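Local coordinates for protein L-Ala-D/L-Glu Epimerase (Escherichia coli, PDB 1JPD) that belongs to the enolase superfamily, pairing a capping domain that includes an antiparallel three-stranded sheet with a barrel domain of the TIM type, at residues A[26-38]-A[46-58]. Residues are numbered along the deposited sequence; the frame is centred on the assembly and turned at random.
Sequences SRSEARVVVVELE and GECTPYPRYGESD
V33 and C48 face each other as a hydrogen-bonded antiparallel pair: V33 N gives to C48 O at 3.0 Å, and C48 N returns a more bent bond to V33 O (N-H...O 136°). Two residues on, V35 and G46 repeat the exchange, V35 N to G46 O and G46 N to V35 O both measuring 2.9 Å, so both backbone groups of each residue are used. Between these pairs E47 CA lies against V33 O as a CA-H...O contact. Beyond C48 direct pairing gives way to water: one molecule donates to R31 O (2.8 Å) and to P50 O, bridging the strand to the departing loop. E47, extended with CG anti to its backbone N (chi1 176°), runs obliquely across V32, OE2 coming 3.6 Å from V32 CG1; its buried carboxylate is satisfied in the barrel-domain part of the chain, OE1 by T282 and R284. T49 OG1 touches the same methyl while bonding to L280 O, and T49 N is held by D252. On the face of V33 and C48, V33 CG2 meets P50 CG and D58 OD1. D58 OD2 lies at the edge of the R31 guanidinium, 3.3 Å from NH1 in a weak salt bridge, while R31 NH2 reaches E29 OE1 weakly, so the arginine links two acids. Past P50 the loop is tied to itself by a straight bond from Y51 N to E56 OE1, and S57 caps helix 58-66. The hairpin 29-39/42-48 carries strand 6-15 along the other edge of 29-39, where V32 and V34 pair with E12 and F10; V33 and V35 pack on helix 58-66, and V35 and C48 on helix 89-104.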
loop_
_atom_site.group_PDB
_atom_site.type_symbol
_atom_site.label_atom_id
_atom_site.label_comp_id
_atom_site.label_asym_id
_atom_site.label_seq_id
_atom_site.Cartn_x
_atom_site.Cartn_y
_atom_site.Cartn_z
ATOM N N SER A 26 5.242 -10.968 6.370
ATOM C CA SER A 26 5.123 -12.149 7.245
ATOM C C SER A 26 6.355 -13.038 7.141
ATOM O O SER A 26 7.101 -12.956 6.166
ATOM C CB SER A 26 3.853 -12.963 6.900
ATOM N N ARG A 27 6.550 -13.882 8.152
ATOM C CA ARG A 27 7.695 -14.780 8.232
ATOM C C ARG A 27 7.996 -15.574 6.960
ATOM O O ARG A 27 8.915 -15.230 6.192
ATOM C CB ARG A 27 7.532 -15.758 9.436
ATOM N N SER A 28 7.252 -16.648 6.733
ATOM C CA SER A 28 7.515 -17.458 5.570
ATOM C C SER A 28 6.342 -17.464 4.609
ATOM O O SER A 28 6.458 -18.017 3.522
ATOM C CB SER A 28 7.865 -18.897 5.991
ATOM O OG SER A 28 6.862 -19.466 6.827
ATOM N N GLU A 29 5.227 -16.833 4.982
ATOM C CA GLU A 29 4.041 -16.812 4.122
ATOM C C GLU A 29 3.132 -15.595 4.285
ATOM O O GLU A 29 2.980 -15.071 5.382
ATOM C CB GLU A 29 3.235 -18.097 4.345
ATOM C CG GLU A 29 2.845 -18.354 5.797
ATOM C CD GLU A 29 2.473 -19.810 6.068
ATOM O OE1 GLU A 29 1.927 -20.088 7.162
ATOM O OE2 GLU A 29 2.734 -20.671 5.194
ATOM N N ALA A 30 2.535 -15.154 3.178
ATOM C CA ALA A 30 1.642 -14.000 3.187
ATOM C C ALA A 30 0.237 -14.506 3.444
ATOM O O ALA A 30 -0.354 -15.159 2.598
ATOM C CB ALA A 30 1.698 -13.271 1.840
ATOM N N ARG A 31 -0.306 -14.206 4.612
ATOM C CA ARG A 31 -1.637 -14.675 4.942
ATOM C C ARG A 31 -2.736 -13.723 4.515
ATOM O O ARG A 31 -2.786 -12.586 4.965
ATOM C CB ARG A 31 -1.715 -14.949 6.438
ATOM C CG ARG A 31 -0.833 -16.115 6.840
ATOM C CD ARG A 31 -1.042 -16.556 8.272
ATOM N NE ARG A 31 -0.597 -17.937 8.421
ATOM C CZ ARG A 31 -1.382 -19.000 8.255
ATOM N NH1 ARG A 31 -2.663 -18.841 7.946
ATOM N NH2 ARG A 31 -0.880 -20.224 8.376
ATOM N N VAL A 32 -3.623 -14.202 3.645
ATOM C CA VAL A 32 -4.721 -13.381 3.154
ATOM C C VAL A 32 -6.083 -14.027 3.368
ATOM O O VAL A 32 -6.204 -15.243 3.451
ATOM C CB VAL A 32 -4.576 -13.084 1.642
ATOM C CG1 VAL A 32 -3.205 -12.493 1.357
ATOM C CG2 VAL A 32 -4.800 -14.352 0.834
ATOM N N VAL A 33 -7.109 -13.195 3.457
ATOM C CA VAL A 33 -8.463 -13.681 3.624
ATOM C C VAL A 33 -9.248 -13.280 2.379
ATOM O O VAL A 33 -9.248 -12.110 1.976
ATOM C CB VAL A 33 -9.132 -13.075 4.872
ATOM C CG1 VAL A 33 -10.598 -13.447 4.892
ATOM C CG2 VAL A 33 -8.447 -13.585 6.132
ATOM N N VAL A 34 -9.912 -14.252 1.766
ATOM C CA VAL A 34 -10.680 -13.983 0.561
ATOM C C VAL A 34 -12.181 -14.036 0.811
ATOM O O VAL A 34 -12.665 -14.855 1.596
ATOM C CB VAL A 34 -10.355 -15.001 -0.554
ATOM C CG1 VAL A 34 -11.057 -14.593 -1.838
ATOM C CG2 VAL A 34 -8.860 -15.100 -0.766
ATOM N N VAL A 35 -12.908 -13.153 0.136
ATOM C CA VAL A 35 -14.356 -13.117 0.242
ATOM C C VAL A 35 -14.965 -13.122 -1.148
ATOM O O VAL A 35 -14.726 -12.219 -1.954
ATOM C CB VAL A 35 -14.856 -11.869 0.977
ATOM C CG1 VAL A 35 -16.378 -11.755 0.819
ATOM C CG2 VAL A 35 -14.476 -11.955 2.450
ATOM N N GLU A 36 -15.760 -14.146 -1.423
ATOM C CA GLU A 36 -16.413 -14.274 -2.712
ATOM C C GLU A 36 -17.911 -14.024 -2.560
ATOM O O GLU A 36 -18.579 -14.688 -1.770
ATOM C CB GLU A 36 -16.149 -15.670 -3.271
ATOM C CG GLU A 36 -16.833 -15.970 -4.584
ATOM C CD GLU A 36 -16.264 -17.205 -5.259
ATOM O OE1 GLU A 36 -17.024 -17.885 -5.978
ATOM O OE2 GLU A 36 -15.054 -17.489 -5.083
ATOM N N LEU A 37 -18.422 -13.046 -3.302
ATOM C CA LEU A 37 -19.844 -12.697 -3.271
ATOM C C LEU A 37 -20.509 -13.187 -4.554
ATOM O O LEU A 37 -19.875 -13.229 -5.606
ATOM C CB LEU A 37 -20.025 -11.178 -3.154
ATOM C CG LEU A 37 -19.422 -10.469 -1.938
ATOM C CD1 LEU A 37 -19.694 -8.985 -2.034
ATOM C CD2 LEU A 37 -20.011 -11.032 -0.662
ATOM N N GLU A 38 -21.783 -13.554 -4.469
ATOM C CA GLU A 38 -22.497 -14.047 -5.643
ATOM C C GLU A 38 -23.898 -13.462 -5.804
ATOM O O GLU A 38 -24.826 -13.839 -5.090
ATOM C CB GLU A 38 -22.592 -15.569 -5.591
ATOM C CG GLU A 38 -23.301 -16.195 -6.779
ATOM C CD GLU A 38 -22.376 -17.050 -7.620
ATOM O OE1 GLU A 38 -21.645 -17.883 -7.041
ATOM O OE2 GLU A 38 -22.382 -16.899 -8.861
ATOM N N GLY A 46 -13.090 -10.272 -3.283
ATOM C CA GLY A 46 -12.294 -9.270 -2.604
ATOM C C GLY A 46 -11.280 -9.916 -1.684
ATOM O O GLY A 46 -11.612 -10.825 -0.923
ATOM N N GLU A 47 -10.036 -9.462 -1.758
ATOM C CA GLU A 47 -8.989 -10.014 -0.916
ATOM C C GLU A 47 -8.486 -8.972 0.076
ATOM O O GLU A 47 -8.647 -7.767 -0.135
ATOM C CB GLU A 47 -7.823 -10.498 -1.779
ATOM C CG GLU A 47 -6.626 -11.011 -0.996
ATOM C CD GLU A 47 -5.486 -11.443 -1.892
ATOM O OE1 GLU A 47 -5.728 -12.291 -2.775
ATOM O OE2 GLU A 47 -4.351 -10.945 -1.712
ATOM N N CYS A 48 -7.891 -9.443 1.167
ATOM C CA CYS A 48 -7.323 -8.554 2.170
ATOM C C CYS A 48 -6.200 -9.262 2.924
ATOM O O CYS A 48 -6.064 -10.493 2.877
ATOM C CB CYS A 48 -8.394 -8.069 3.153
ATOM S SG CYS A 48 -8.869 -9.253 4.411
ATOM N N THR A 49 -5.380 -8.468 3.602
ATOM C CA THR A 49 -4.262 -8.999 4.364
ATOM C C THR A 49 -4.303 -8.471 5.787
ATOM O O THR A 49 -3.945 -7.325 6.028
ATOM C CB THR A 49 -2.919 -8.594 3.731
ATOM O OG1 THR A 49 -2.822 -9.175 2.425
ATOM C CG2 THR A 49 -1.749 -9.076 4.585
ATOM N N PRO A 50 -4.758 -9.295 6.746
ATOM C CA PRO A 50 -4.819 -8.844 8.143
ATOM C C PRO A 50 -3.481 -8.205 8.547
ATOM O O PRO A 50 -2.408 -8.802 8.352
ATOM C CB PRO A 50 -5.118 -10.135 8.902
ATOM C CG PRO A 50 -5.966 -10.889 7.923
ATOM C CD PRO A 50 -5.220 -10.687 6.622
ATOM N N TYR A 51 -3.560 -6.995 9.101
ATOM C CA TYR A 51 -2.375 -6.234 9.508
ATOM C C TYR A 51 -2.032 -6.484 10.970
ATOM O O TYR A 51 -2.653 -5.907 11.866
ATOM C CB TYR A 51 -2.625 -4.729 9.280
ATOM C CG TYR A 51 -1.377 -3.879 9.124
ATOM C CD1 TYR A 51 -0.116 -4.461 9.000
ATOM C CD2 TYR A 51 -1.463 -2.488 9.063
ATOM C CE1 TYR A 51 1.027 -3.679 8.819
ATOM C CE2 TYR A 51 -0.327 -1.697 8.882
ATOM C CZ TYR A 51 0.912 -2.301 8.760
ATOM O OH TYR A 51 2.041 -1.539 8.569
ATOM N N PRO A 52 -1.034 -7.347 11.231
ATOM C CA PRO A 52 -0.637 -7.653 12.610
ATOM C C PRO A 52 -0.440 -6.394 13.456
ATOM O O PRO A 52 -1.032 -6.261 14.534
ATOM C CB PRO A 52 0.661 -8.446 12.431
ATOM C CG PRO A 52 0.428 -9.173 11.138
ATOM C CD PRO A 52 -0.191 -8.082 10.268
ATOM N N ARG A 53 0.365 -5.463 12.947
ATOM C CA ARG A 53 0.653 -4.229 13.673
ATOM C C ARG A 53 -0.566 -3.405 14.116
ATOM O O ARG A 53 -0.413 -2.431 14.852
ATOM C CB ARG A 53 1.597 -3.335 12.857
ATOM C CG ARG A 53 2.206 -2.219 13.697
ATOM C CD ARG A 53 3.007 -1.251 12.863
ATOM N NE ARG A 53 3.483 -0.106 13.639
ATOM C CZ ARG A 53 2.761 0.539 14.552
ATOM N NH1 ARG A 53 1.524 0.152 14.832
ATOM N NH2 ARG A 53 3.263 1.602 15.158
ATOM N N TYR A 54 -1.766 -3.794 13.694
ATOM C CA TYR A 54 -2.976 -3.062 14.073
ATOM C C TYR A 54 -3.985 -3.948 14.797
ATOM O O TYR A 54 -5.173 -3.620 14.888
ATOM C CB TYR A 54 -3.646 -2.446 12.843
ATOM C CG TYR A 54 -2.894 -1.282 12.215
ATOM C CD1 TYR A 54 -3.295 -0.743 10.987
ATOM C CD2 TYR A 54 -1.799 -0.706 12.856
ATOM C CE1 TYR A 54 -2.619 0.337 10.423
ATOM C CE2 TYR A 54 -1.119 0.374 12.297
ATOM C CZ TYR A 54 -1.532 0.890 11.085
ATOM O OH TYR A 54 -0.870 1.975 10.545
ATOM N N GLY A 55 -3.506 -5.082 15.300
ATOM C CA GLY A 55 -4.363 -5.990 16.045
ATOM C C GLY A 55 -5.308 -6.854 15.228
ATOM O O GLY A 55 -6.465 -7.066 15.624
ATOM N N GLU A 56 -4.833 -7.365 14.096
ATOM C CA GLU A 56 -5.663 -8.218 13.263
ATOM C C GLU A 56 -4.909 -9.508 12.971
ATOM O O GLU A 56 -3.688 -9.527 12.844
ATOM C CB GLU A 56 -5.970 -7.547 11.938
ATOM C CG GLU A 56 -6.599 -6.178 12.016
ATOM C CD GLU A 56 -6.819 -5.587 10.626
ATOM O OE1 GLU A 56 -5.916 -5.743 9.763
ATOM O OE2 GLU A 56 -7.882 -4.965 10.405
ATOM N N SER A 57 -5.661 -10.590 12.869
ATOM C CA SER A 57 -5.112 -11.902 12.557
ATOM C C SER A 57 -6.138 -12.460 11.580
ATOM O O SER A 57 -7.197 -11.850 11.400
ATOM C CB SER A 57 -5.070 -12.753 13.819
ATOM O OG SER A 57 -6.380 -12.868 14.353
ATOM N N ASP A 58 -5.853 -13.589 10.940
ATOM C CA ASP A 58 -6.841 -14.136 10.015
ATOM C C ASP A 58 -8.137 -14.460 10.757
ATOM O O ASP A 58 -9.232 -14.207 10.247
ATOM C CB ASP A 58 -6.317 -15.393 9.322
ATOM C CG ASP A 58 -5.187 -15.098 8.364
ATOM O OD1 ASP A 58 -5.139 -13.974 7.826
ATOM O OD2 ASP A 58 -4.354 -15.997 8.133
HETATM O O HOH W 1 -1.689 -11.676 7.338
#